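Local atomic coordinates of nudix hydrolase DR_0079 (Deinococcus radiodurans, PDB entry 2O5F), a protein that hydrolyses nucleoside di- and triphosphates to monophosphates with magnesium as cofactor, and has a marked preference for CDP and CTP. Residues A[7-11]-A[71-76]; A[31-37]-A[113-119]; A[101-105]-A[162-167]. All blocks are in the same frame, centred on the assembly; numbering follows the deposited sequence.

Contact 1: residues A[7-11]-A[71-76]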
loop_
_atom_site.group_PDB
_atom_site.type_symbol
_atom_site.label_atom_id
_atom_site.label_comp_id
_atom_site.label_asym_id
_atom_site.label_seq_id
_atom_site.Cartn_x
_atom_site.Cartn_y
_atom_site.Cartn_z
ATOM N N GLU A 7 -11.436 9.944 -9.311
ATOM C CA GLU A 7 -12.447 9.948 -8.217
ATOM C C GLU A 7 -13.451 8.796 -8.333
ATOM O O GLU A 7 -14.278 8.596 -7.442
ATOM C CB GLU A 7 -13.190 11.286 -8.195
ATOM C CG GLU A 7 -13.755 11.718 -9.540
ATOM C CD GLU A 7 -14.542 13.012 -9.446
ATOM O OE1 GLU A 7 -14.922 13.557 -10.505
ATOM O OE2 GLU A 7 -14.787 13.481 -8.311
ATOM N N ARG A 8 -13.380 8.046 -9.429
ATOM C CA ARG A 8 -14.275 6.912 -9.634
ATOM C C ARG A 8 -13.510 5.604 -9.450
ATOM O O ARG A 8 -12.389 5.459 -9.936
ATOM C CB ARG A 8 -14.887 6.964 -11.034
ATOM C CG ARG A 8 -16.035 5.995 -11.238
ATOM C CD ARG A 8 -16.904 6.432 -12.407
ATOM N NE ARG A 8 -17.430 7.778 -12.194
ATOM C CZ ARG A 8 -18.251 8.402 -13.032
ATOM N NH1 ARG A 8 -18.647 7.798 -14.147
ATOM N NH2 ARG A 8 -18.676 9.633 -12.760
ATOM N N LEU A 9 -14.124 4.654 -8.750
ATOM C CA LEU A 9 -13.498 3.364 -8.485
ATOM C C LEU A 9 -14.328 2.220 -9.050
ATOM O O LEU A 9 -15.548 2.340 -9.210
ATOM C CB LEU A 9 -13.345 3.161 -6.975
ATOM C CG LEU A 9 -12.734 4.322 -6.187
ATOM C CD1 LEU A 9 -12.744 4.007 -4.701
ATOM C CD2 LEU A 9 -11.331 4.580 -6.686
ATOM N N ASP A 10 -13.665 1.110 -9.355
ATOM C CA ASP A 10 -14.356 -0.071 -9.865
ATOM C C ASP A 10 -14.898 -0.855 -8.667
ATOM O O ASP A 10 -14.250 -0.928 -7.628
ATOM C CB ASP A 10 -13.387 -0.968 -10.655
ATOM C CG ASP A 10 -13.231 -0.542 -12.104
ATOM O OD1 ASP A 10 -12.182 -0.874 -12.708
ATOM O OD2 ASP A 10 -14.157 0.104 -12.648
ATOM N N LEU A 11 -16.097 -1.413 -8.812
ATOM C CA LEU A 11 -16.697 -2.231 -7.766
ATOM C C LEU A 11 -16.370 -3.673 -8.150
ATOM O O LEU A 11 -16.469 -4.042 -9.321
ATOM C CB LEU A 11 -18.220 -2.042 -7.718
ATOM C CG LEU A 11 -18.776 -0.752 -7.114
ATOM C CD1 LEU A 11 -20.269 -0.642 -7.423
ATOM C CD2 LEU A 11 -18.532 -0.740 -5.603
ATOM N N ALA A 71 -5.875 3.674 -3.675
ATOM C CA ALA A 71 -6.960 2.998 -4.361
ATOM C C ALA A 71 -6.712 2.917 -5.861
ATOM O O ALA A 71 -6.109 3.812 -6.450
ATOM C CB ALA A 71 -8.279 3.726 -4.088
ATOM N N VAL A 72 -7.179 1.834 -6.472
ATOM C CA VAL A 72 -7.041 1.636 -7.910
ATOM C C VAL A 72 -8.215 2.365 -8.568
ATOM O O VAL A 72 -9.370 2.165 -8.181
ATOM C CB VAL A 72 -7.130 0.141 -8.291
ATOM C CG1 VAL A 72 -6.949 -0.029 -9.788
ATOM C CG2 VAL A 72 -6.086 -0.659 -7.528
ATOM N N GLN A 73 -7.926 3.206 -9.551
ATOM C CA GLN A 73 -8.982 3.951 -10.229
ATOM C C GLN A 73 -9.731 3.102 -11.242
ATOM O O GLN A 73 -9.170 2.178 -11.828
ATOM C CB GLN A 73 -8.400 5.180 -10.924
ATOM C CG GLN A 73 -7.755 6.163 -9.971
ATOM C CD GLN A 73 -7.249 7.405 -10.670
ATOM O OE1 GLN A 73 -6.582 8.243 -10.060
ATOM N NE2 GLN A 73 -7.564 7.535 -11.956
ATOM N N SER A 74 -11.003 3.429 -11.446
ATOM C CA SER A 74 -11.832 2.690 -12.392
ATOM C C SER A 74 -11.160 2.541 -13.753
ATOM O O SER A 74 -10.692 3.517 -14.335
ATOM C CB SER A 74 -13.182 3.389 -12.580
ATOM O OG SER A 74 -13.959 2.715 -13.549
ATOM N N GLY A 75 -11.123 1.307 -14.248
ATOM C CA GLY A 75 -10.526 1.034 -15.545
ATOM C C GLY A 75 -9.028 0.813 -15.489
ATOM O O GLY A 75 -8.400 0.443 -16.482
ATOM N N GLU A 76 -8.455 1.029 -14.314
ATOM C CA GLU A 76 -7.024 0.883 -14.121
ATOM C C GLU A 76 -6.663 -0.516 -13.624
ATOM O O GLU A 76 -7.422 -1.142 -12.888
ATOM C CB GLU A 76 -6.576 1.942 -13.118
ATOM C CG GLU A 76 -5.096 2.107 -12.921
ATOM C CD GLU A 76 -4.806 3.256 -11.966
ATOM O OE1 GLU A 76 -5.371 3.259 -10.849
ATOM O OE2 GLU A 76 -4.019 4.154 -12.330
HETATM O O HOH W 1 -9.707 -1.422 -11.215
HETATM O O HOH W 2 -10.837 0.438 -9.579
#

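Contact 2: residues A[31-37]-A[113-119]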
loop_
_atom_site.group_PDB
_atom_site.type_symbol
_atom_site.label_atom_id
_atom_site.label_comp_id
_atom_site.label_asym_id
_atom_site.label_seq_id
_atom_site.Cartn_x
_atom_site.Cartn_y
_atom_site.Cartn_z
ATOM N N TRP A 31 -15.147 -0.510 1.568
ATOM C CA TRP A 31 -13.791 -0.846 1.137
ATOM C C TRP A 31 -13.585 -2.284 0.688
ATOM O O TRP A 31 -12.711 -2.559 -0.145
ATOM C CB TRP A 31 -12.778 -0.483 2.228
ATOM C CG TRP A 31 -12.601 1.006 2.356
ATOM C CD1 TRP A 31 -13.036 1.801 3.379
ATOM C CD2 TRP A 31 -12.007 1.885 1.389
ATOM N NE1 TRP A 31 -12.753 3.122 3.108
ATOM C CE2 TRP A 31 -12.121 3.202 1.895
ATOM C CE3 TRP A 31 -11.385 1.689 0.146
ATOM C CZ2 TRP A 31 -11.646 4.318 1.194
ATOM C CZ3 TRP A 31 -10.909 2.805 -0.550
ATOM C CH2 TRP A 31 -11.041 4.101 -0.021
ATOM N N GLU A 32 -14.388 -3.199 1.221
ATOM C CA GLU A 32 -14.275 -4.610 0.850
ATOM C C GLU A 32 -14.816 -4.857 -0.561
ATOM O O GLU A 32 -14.712 -5.969 -1.097
ATOM C CB GLU A 32 -15.037 -5.488 1.850
ATOM C CG GLU A 32 -16.528 -5.183 1.920
ATOM C CD GLU A 32 -16.897 -4.235 3.052
ATOM O OE1 GLU A 32 -16.086 -3.344 3.397
ATOM O OE2 GLU A 32 -18.021 -4.375 3.580
ATOM N N ARG A 33 -15.396 -3.818 -1.153
ATOM C CA ARG A 33 -15.956 -3.919 -2.497
ATOM C C ARG A 33 -15.118 -3.184 -3.540
ATOM O O ARG A 33 -15.549 -3.012 -4.681
ATOM C CB ARG A 33 -17.392 -3.387 -2.504
ATOM C CG ARG A 33 -18.334 -4.201 -1.640
ATOM C CD ARG A 33 -19.723 -3.592 -1.595
ATOM N NE ARG A 33 -20.622 -4.389 -0.766
ATOM C CZ ARG A 33 -21.878 -4.050 -0.488
ATOM N NH1 ARG A 33 -22.388 -2.923 -0.975
ATOM N NH2 ARG A 33 -22.624 -4.834 0.279
ATOM N N VAL A 34 -13.925 -2.744 -3.143
ATOM C CA VAL A 34 -13.029 -2.049 -4.064
ATOM C C VAL A 34 -11.599 -2.580 -3.987
ATOM O O VAL A 34 -11.267 -3.390 -3.112
ATOM C CB VAL A 34 -13.011 -0.521 -3.817
ATOM C CG1 VAL A 34 -14.421 0.046 -3.987
ATOM C CG2 VAL A 34 -12.468 -0.208 -2.427
ATOM N N ARG A 35 -10.760 -2.114 -4.911
ATOM C CA ARG A 35 -9.368 -2.551 -4.999
ATOM C C ARG A 35 -8.355 -1.452 -4.663
ATOM O O ARG A 35 -8.537 -0.284 -5.013
ATOM C CB ARG A 35 -9.090 -3.093 -6.415
ATOM C CG ARG A 35 -10.187 -4.031 -6.916
ATOM C CD ARG A 35 -9.774 -4.981 -8.048
ATOM N NE ARG A 35 -9.733 -4.360 -9.360
ATOM C CZ ARG A 35 -9.917 -5.007 -10.512
ATOM N NH1 ARG A 35 -10.163 -6.317 -10.542
ATOM N NH2 ARG A 35 -9.860 -4.334 -11.648
ATOM N N VAL A 36 -7.298 -1.839 -3.960
ATOM C CA VAL A 36 -6.224 -0.920 -3.605
ATOM C C VAL A 36 -4.894 -1.612 -3.892
ATOM O O VAL A 36 -4.852 -2.820 -4.125
ATOM C CB VAL A 36 -6.255 -0.533 -2.100
ATOM C CG1 VAL A 36 -7.571 0.168 -1.768
ATOM C CG2 VAL A 36 -6.072 -1.775 -1.229
ATOM N N VAL A 37 -3.816 -0.842 -3.894
ATOM C CA VAL A 37 -2.488 -1.406 -4.100
ATOM C C VAL A 37 -1.656 -0.944 -2.911
ATOM O O VAL A 37 -1.890 0.129 -2.350
ATOM C CB VAL A 37 -1.823 -0.913 -5.420
ATOM C CG1 VAL A 37 -2.373 -1.685 -6.614
ATOM C CG2 VAL A 37 -2.069 0.582 -5.608
ATOM N N SER A 113 -8.606 -4.518 4.584
ATOM C CA SER A 113 -9.730 -3.682 4.144
ATOM C C SER A 113 -10.332 -3.847 2.740
ATOM O O SER A 113 -11.550 -3.736 2.576
ATOM C CB SER A 113 -9.346 -2.217 4.325
ATOM O OG SER A 113 -8.185 -1.922 3.577
ATOM N N SER A 114 -9.488 -4.086 1.740
ATOM C CA SER A 114 -9.931 -4.214 0.355
ATOM C C SER A 114 -9.178 -5.302 -0.387
ATOM O O SER A 114 -8.242 -5.898 0.137
ATOM C CB SER A 114 -9.675 -2.907 -0.407
ATOM O OG SER A 114 -10.167 -1.782 0.275
ATOM N N PHE A 115 -9.597 -5.542 -1.626
ATOM C CA PHE A 115 -8.914 -6.490 -2.479
ATOM C C PHE A 115 -7.617 -5.776 -2.798
ATOM O O PHE A 115 -7.595 -4.551 -2.946
ATOM C CB PHE A 115 -9.733 -6.742 -3.741
ATOM C CG PHE A 115 -10.776 -7.800 -3.561
ATOM C CD1 PHE A 115 -10.429 -9.144 -3.634
ATOM C CD2 PHE A 115 -12.091 -7.460 -3.275
ATOM C CE1 PHE A 115 -11.379 -10.139 -3.425
ATOM C CE2 PHE A 115 -13.050 -8.451 -3.064
ATOM C CZ PHE A 115 -12.686 -9.797 -3.141
ATOM N N MET A 116 -6.526 -6.514 -2.894
ATOM C CA MET A 116 -5.275 -5.845 -3.154
ATOM C C MET A 116 -4.149 -6.705 -3.662
ATOM O O MET A 116 -4.129 -7.927 -3.500
ATOM C CB MET A 116 -4.789 -5.163 -1.875
ATOM C CG MET A 116 -4.542 -6.128 -0.720
ATOM S SD MET A 116 -3.876 -5.295 0.743
ATOM C CE MET A 116 -5.326 -4.503 1.421
ATOM N N CYS A 117 -3.210 -6.026 -4.296
ATOM C CA CYS A 117 -2.004 -6.663 -4.750
ATOM C C CYS A 117 -0.958 -5.888 -3.966
ATOM O O CYS A 117 -1.016 -4.652 -3.887
ATOM C CB CYS A 117 -1.773 -6.473 -6.244
ATOM S SG CYS A 117 -0.330 -7.386 -6.820
ATOM N N VAL A 118 -0.029 -6.623 -3.366
ATOM C CA VAL A 118 1.050 -6.035 -2.587
ATOM C C VAL A 118 2.320 -6.286 -3.392
ATOM O O VAL A 118 2.549 -7.395 -3.874
ATOM C CB VAL A 118 1.182 -6.707 -1.199
ATOM C CG1 VAL A 118 2.160 -5.929 -0.324
ATOM C CG2 VAL A 118 -0.183 -6.790 -0.531
ATOM N N TYR A 119 3.125 -5.244 -3.550
ATOM C CA TYR A 119 4.363 -5.331 -4.314
ATOM C C TYR A 119 5.564 -5.057 -3.436
ATOM O O TYR A 119 5.438 -4.498 -2.348
ATOM C CB TYR A 119 4.355 -4.283 -5.423
ATOM C CG TYR A 119 3.218 -4.414 -6.390
ATOM C CD1 TYR A 119 3.288 -5.307 -7.462
ATOM C CD2 TYR A 119 2.061 -3.644 -6.241
ATOM C CE1 TYR A 119 2.239 -5.425 -8.362
ATOM C CE2 TYR A 119 1.008 -3.759 -7.137
ATOM C CZ TYR A 119 1.104 -4.647 -8.191
ATOM O OH TYR A 119 0.061 -4.752 -9.085
HETATM O O HOH W 3 -13.389 -3.382 4.581
#

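Contact 3: residues A[101-105]-A[162-167]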
loop_
_atom_site.group_PDB
_atom_site.type_symbol
_atom_site.label_atom_id
_atom_site.label_comp_id
_atom_site.label_asym_id
_atom_site.label_seq_id
_atom_site.Cartn_x
_atom_site.Cartn_y
_atom_site.Cartn_z
ATOM N N PRO A 101 5.398 -8.645 -7.760
ATOM C CA PRO A 101 4.196 -8.853 -6.959
ATOM C C PRO A 101 4.616 -9.684 -5.753
ATOM O O PRO A 101 5.251 -10.729 -5.903
ATOM C CB PRO A 101 3.288 -9.632 -7.901
ATOM C CG PRO A 101 3.680 -9.109 -9.245
ATOM C CD PRO A 101 5.187 -9.095 -9.148
ATOM N N LEU A 102 4.281 -9.218 -4.560
ATOM C CA LEU A 102 4.648 -9.950 -3.360
ATOM C C LEU A 102 3.516 -10.901 -2.978
ATOM O O LEU A 102 3.749 -12.063 -2.634
ATOM C CB LEU A 102 4.931 -8.966 -2.224
ATOM C CG LEU A 102 5.760 -9.455 -1.035
ATOM C CD1 LEU A 102 7.139 -9.904 -1.512
ATOM C CD2 LEU A 102 5.894 -8.329 -0.019
ATOM N N ALA A 103 2.288 -10.407 -3.056
ATOM C CA ALA A 103 1.126 -11.208 -2.716
ATOM C C ALA A 103 -0.159 -10.511 -3.122
ATOM O O ALA A 103 -0.157 -9.332 -3.468
ATOM C CB ALA A 103 1.105 -11.489 -1.214
ATOM N N SER A 104 -1.253 -11.262 -3.073
ATOM C CA SER A 104 -2.583 -10.756 -3.397
ATOM C C SER A 104 -3.503 -11.204 -2.264
ATOM O O SER A 104 -3.393 -12.331 -1.785
ATOM C CB SER A 104 -3.063 -11.346 -4.727
ATOM O OG SER A 104 -2.276 -10.870 -5.809
ATOM N N PHE A 105 -4.406 -10.327 -1.830
ATOM C CA PHE A 105 -5.315 -10.664 -0.737
ATOM C C PHE A 105 -6.759 -10.267 -0.973
ATOM O O PHE A 105 -7.037 -9.296 -1.670
ATOM C CB PHE A 105 -4.867 -9.988 0.560
ATOM C CG PHE A 105 -3.500 -10.387 1.023
ATOM C CD1 PHE A 105 -3.252 -11.683 1.469
ATOM C CD2 PHE A 105 -2.466 -9.461 1.026
ATOM C CE1 PHE A 105 -1.983 -12.049 1.919
ATOM C CE2 PHE A 105 -1.192 -9.811 1.472
ATOM C CZ PHE A 105 -0.949 -11.105 1.920
ATOM N N LEU A 162 -0.264 -6.590 6.923
ATOM C CA LEU A 162 0.472 -6.740 5.664
ATOM C C LEU A 162 1.914 -7.165 5.913
ATOM O O LEU A 162 2.466 -8.007 5.187
ATOM C CB LEU A 162 0.468 -5.435 4.865
ATOM C CG LEU A 162 -0.832 -5.111 4.129
ATOM C CD1 LEU A 162 -0.690 -3.770 3.412
ATOM C CD2 LEU A 162 -1.132 -6.227 3.108
ATOM N N VAL A 163 2.529 -6.581 6.937
ATOM C CA VAL A 163 3.910 -6.917 7.269
ATOM C C VAL A 163 4.008 -8.366 7.733
ATOM O O VAL A 163 4.905 -9.104 7.313
ATOM C CB VAL A 163 4.465 -5.991 8.372
ATOM C CG1 VAL A 163 5.818 -6.505 8.870
ATOM C CG2 VAL A 163 4.612 -4.583 7.828
ATOM N N ARG A 164 3.084 -8.777 8.596
ATOM C CA ARG A 164 3.090 -10.146 9.090
ATOM C C ARG A 164 2.784 -11.164 7.991
ATOM O O ARG A 164 3.437 -12.205 7.904
ATOM C CB ARG A 164 2.090 -10.313 10.243
ATOM C CG ARG A 164 2.532 -9.652 11.538
ATOM C CD ARG A 164 1.722 -10.148 12.723
ATOM N NE ARG A 164 2.398 -9.852 13.985
ATOM C CZ ARG A 164 2.248 -8.725 14.672
ATOM N NH1 ARG A 164 1.434 -7.777 14.229
ATOM N NH2 ARG A 164 2.927 -8.541 15.795
ATOM N N ARG A 165 1.807 -10.876 7.140
ATOM C CA ARG A 165 1.465 -11.818 6.079
ATOM C C ARG A 165 2.498 -11.871 4.959
ATOM O O ARG A 165 2.718 -12.928 4.366
ATOM C CB ARG A 165 0.092 -11.491 5.484
ATOM C CG ARG A 165 -1.082 -11.846 6.383
ATOM C CD ARG A 165 -2.392 -11.421 5.745
ATOM N NE ARG A 165 -3.557 -11.769 6.559
ATOM C CZ ARG A 165 -4.057 -12.994 6.677
ATOM N NH1 ARG A 165 -3.501 -14.006 6.030
ATOM N NH2 ARG A 165 -5.120 -13.207 7.443
ATOM N N CYS A 166 3.140 -10.746 4.670
ATOM C CA CYS A 166 4.127 -10.707 3.594
ATOM C C CYS A 166 5.545 -11.068 4.011
ATOM O O CYS A 166 6.328 -11.558 3.192
ATOM C CB CYS A 166 4.131 -9.332 2.927
ATOM S SG CYS A 166 2.588 -8.918 2.075
ATOM N N TYR A 167 5.886 -10.814 5.268
ATOM C CA TYR A 167 7.224 -11.127 5.762
ATOM C C TYR A 167 7.161 -12.008 7.012
ATOM O O TYR A 167 7.068 -11.508 8.131
ATOM C CB TYR A 167 8.002 -9.840 6.077
ATOM C CG TYR A 167 8.196 -8.918 4.885
ATOM C CD1 TYR A 167 7.311 -7.870 4.633
ATOM C CD2 TYR A 167 9.247 -9.118 3.994
ATOM C CE1 TYR A 167 7.469 -7.044 3.516
ATOM C CE2 TYR A 167 9.413 -8.302 2.877
ATOM C CZ TYR A 167 8.519 -7.268 2.643
ATOM O OH TYR A 167 8.670 -6.482 1.523
#

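Contact 1: residues A[7-11]-A[71-76]
Asp10, on the edge of the N-terminal strand, takes hold of the loop at 71-76, part of the Nudix box, through both carboxylate oxygens, one bonded to Ser74 and the other to Gly75. The Ser74 hydroxyl gives its hydrogen to the Asp10 carboxylate, OG to OD2 at 2.8 Å. The other oxygen, Asp10 OD1, takes the amide of the next residue, Gly75 N, at 2.9 Å in a bond that is almost perfectly straight (178° at the hydrogen). Both donors arrive from above the carboxylate plane. Swinging Ser74 OG opposite its own backbone N (chi1 177°) carries the hydroxyl to the aspartate. OD1 also receives a water, which donates on to Glu76 O, while OD2 also accepts from the side-chain amide, NE2, of Gln21, so several partners hold this buried carboxylate in place.

Further up the strand, Ser74 N donates to Arg8 O at 2.9 Å. Leu9 adds the apolar part: its CD2 methyl settles against Val72 O at 3.5 Å and reaches Ala71 CB at 4.1 Å. A second water bridges the two backbones, accepting from Asp10 N and donating to Val72 O. The loop is shaped for this by a type II turn from Gln73 to Glu76, closed by Glu76 N to Gln73 O at 2.8 Å. Gly75 takes its third position, with backbone angles that call for glycine, and Glu76 OE1 folds back to accept from Gln73 N.

The N-terminal strand pairs on its far edge with strand 18-23 as a small hairpin. The loop leads from strand 68-71 to helix 78-90, which carries Glu85 and Glu89, the inferred magnesium ligands; Arg84 of that helix makes a salt bridge to Glu76, and Val72 packs on Tyr78 and Ala81.

Contact 2: residues A[31-37]-A[113-119]
Trp31 O is held by two donors that reach it from opposite faces of its plane: the Ser114 hydroxyl, OG at 2.7 Å, and Val34 N at 3.2 Å, which closes the 3-10 turn 31-33. Setting OG beside its own N, away from its carbonyl carbon (chi1 -50°), brings the serine hydroxyl there. This clasp sits where two neighbouring parallel strands, 35-42 and 115-122, enter the central mixed sheet of the Nudix fold. Within the sheet Phe115 is bonded to the residues flanking Arg35, the usual parallel pattern: Phe115 N donates to Val34 O at 3.1 Å, and Val36 N to Phe115 O at 2.9 Å, nearly along the C=O axis. Segments 35-37 and 115-119 run at 19° to each other, and their CA atoms spread from 4.7 Å (Arg35 to Phe115) to 5.3 Å (Val37 to Cys117).

Side chains alternate between the sheet's faces. On one, Val36 and Met116 run alongside each other in the same direction, Val36 CG2 3.7 Å from Met116 CB; Met116 and Val118 continue onto Leu162 of helix 159-166. The other face carries Arg35, Val37, Phe115 and Cys117 and is covered by helix 78-90, whose Tyr78 packs on several of them and whose Glu85, an inferred magnesium ligand, lies close to Val37. There Val37 CG1 comes to the edge of the Tyr119 ring, near its plane, and that ring stacks on Phe82.

Before the strands start, Ser113 OG turns to Asp158, while its carbonyl is tied to Glu32 by a water donating to Ser113 O, at 2.7 Å, and Glu32 OE1.

Contact 3: residues A[101-105]-A[162-167]
The Phe105 ring presents its edge to Cys166: SG lies in the ring plane, 3.9 Å from CE2, as a sulfur-aromatic contact with the sulfur 5.2 Å from the Phe105 ring centre. Around the same end of the ring, Leu162 CD2 and Arg165 CB approach obliquely, the latter 3.7 Å from Phe105 CZ. Arg165 uses only its aliphatic stem here, CB and CD; its chain runs extended from CG to NE, and its charged end pairs with Glu161.

The second flat group, the Tyr167 ring, meets Leu102. The leucine's CD2 methyl comes in obliquely, 3.9 Å from Tyr167 CZ, and also rests 3.6 Å from Cys166 CB, so it fills the angle between the last helical turn and the tyrosine, whose OH bonds to Glu120. Ala103 CB adds a looser touch on the Cys166 sulfur.

Leu102 and Ala103 both face Val118 in a classic beta bulge, which lets two consecutive side chains point at the helix. Strand and helix axes cross at 112°, the C-terminal helix lying over one outermost strand, 98-105, and reaching strands 115-122 and 35-42 through Leu162, as in the alpha/beta/alpha sandwich of Nudix proteins.

The three contacts run in a line across the molecule: contacts 1 and 2 have centres 11 Å apart, contacts 2 and 3 12 Å, and contacts 1 and 3 22 Å. Contact 2 is the middle piece, the parallel pair at the heart of the sheet. On one side Val72 N probably bonds to Arg35 O, joining it to contact 1; on the other, strand 98-105 pairs with strand 115-122, bringing in contact 3. Along the chain the segments of contact 2 alternate with those of both neighbours, whereas contact 1 closes before contact 3 opens. Helix 78-90, with the inferred magnesium ligands, packs on the face with Val37 and Cys117, helix 159-166 on that with Met116 and Val118.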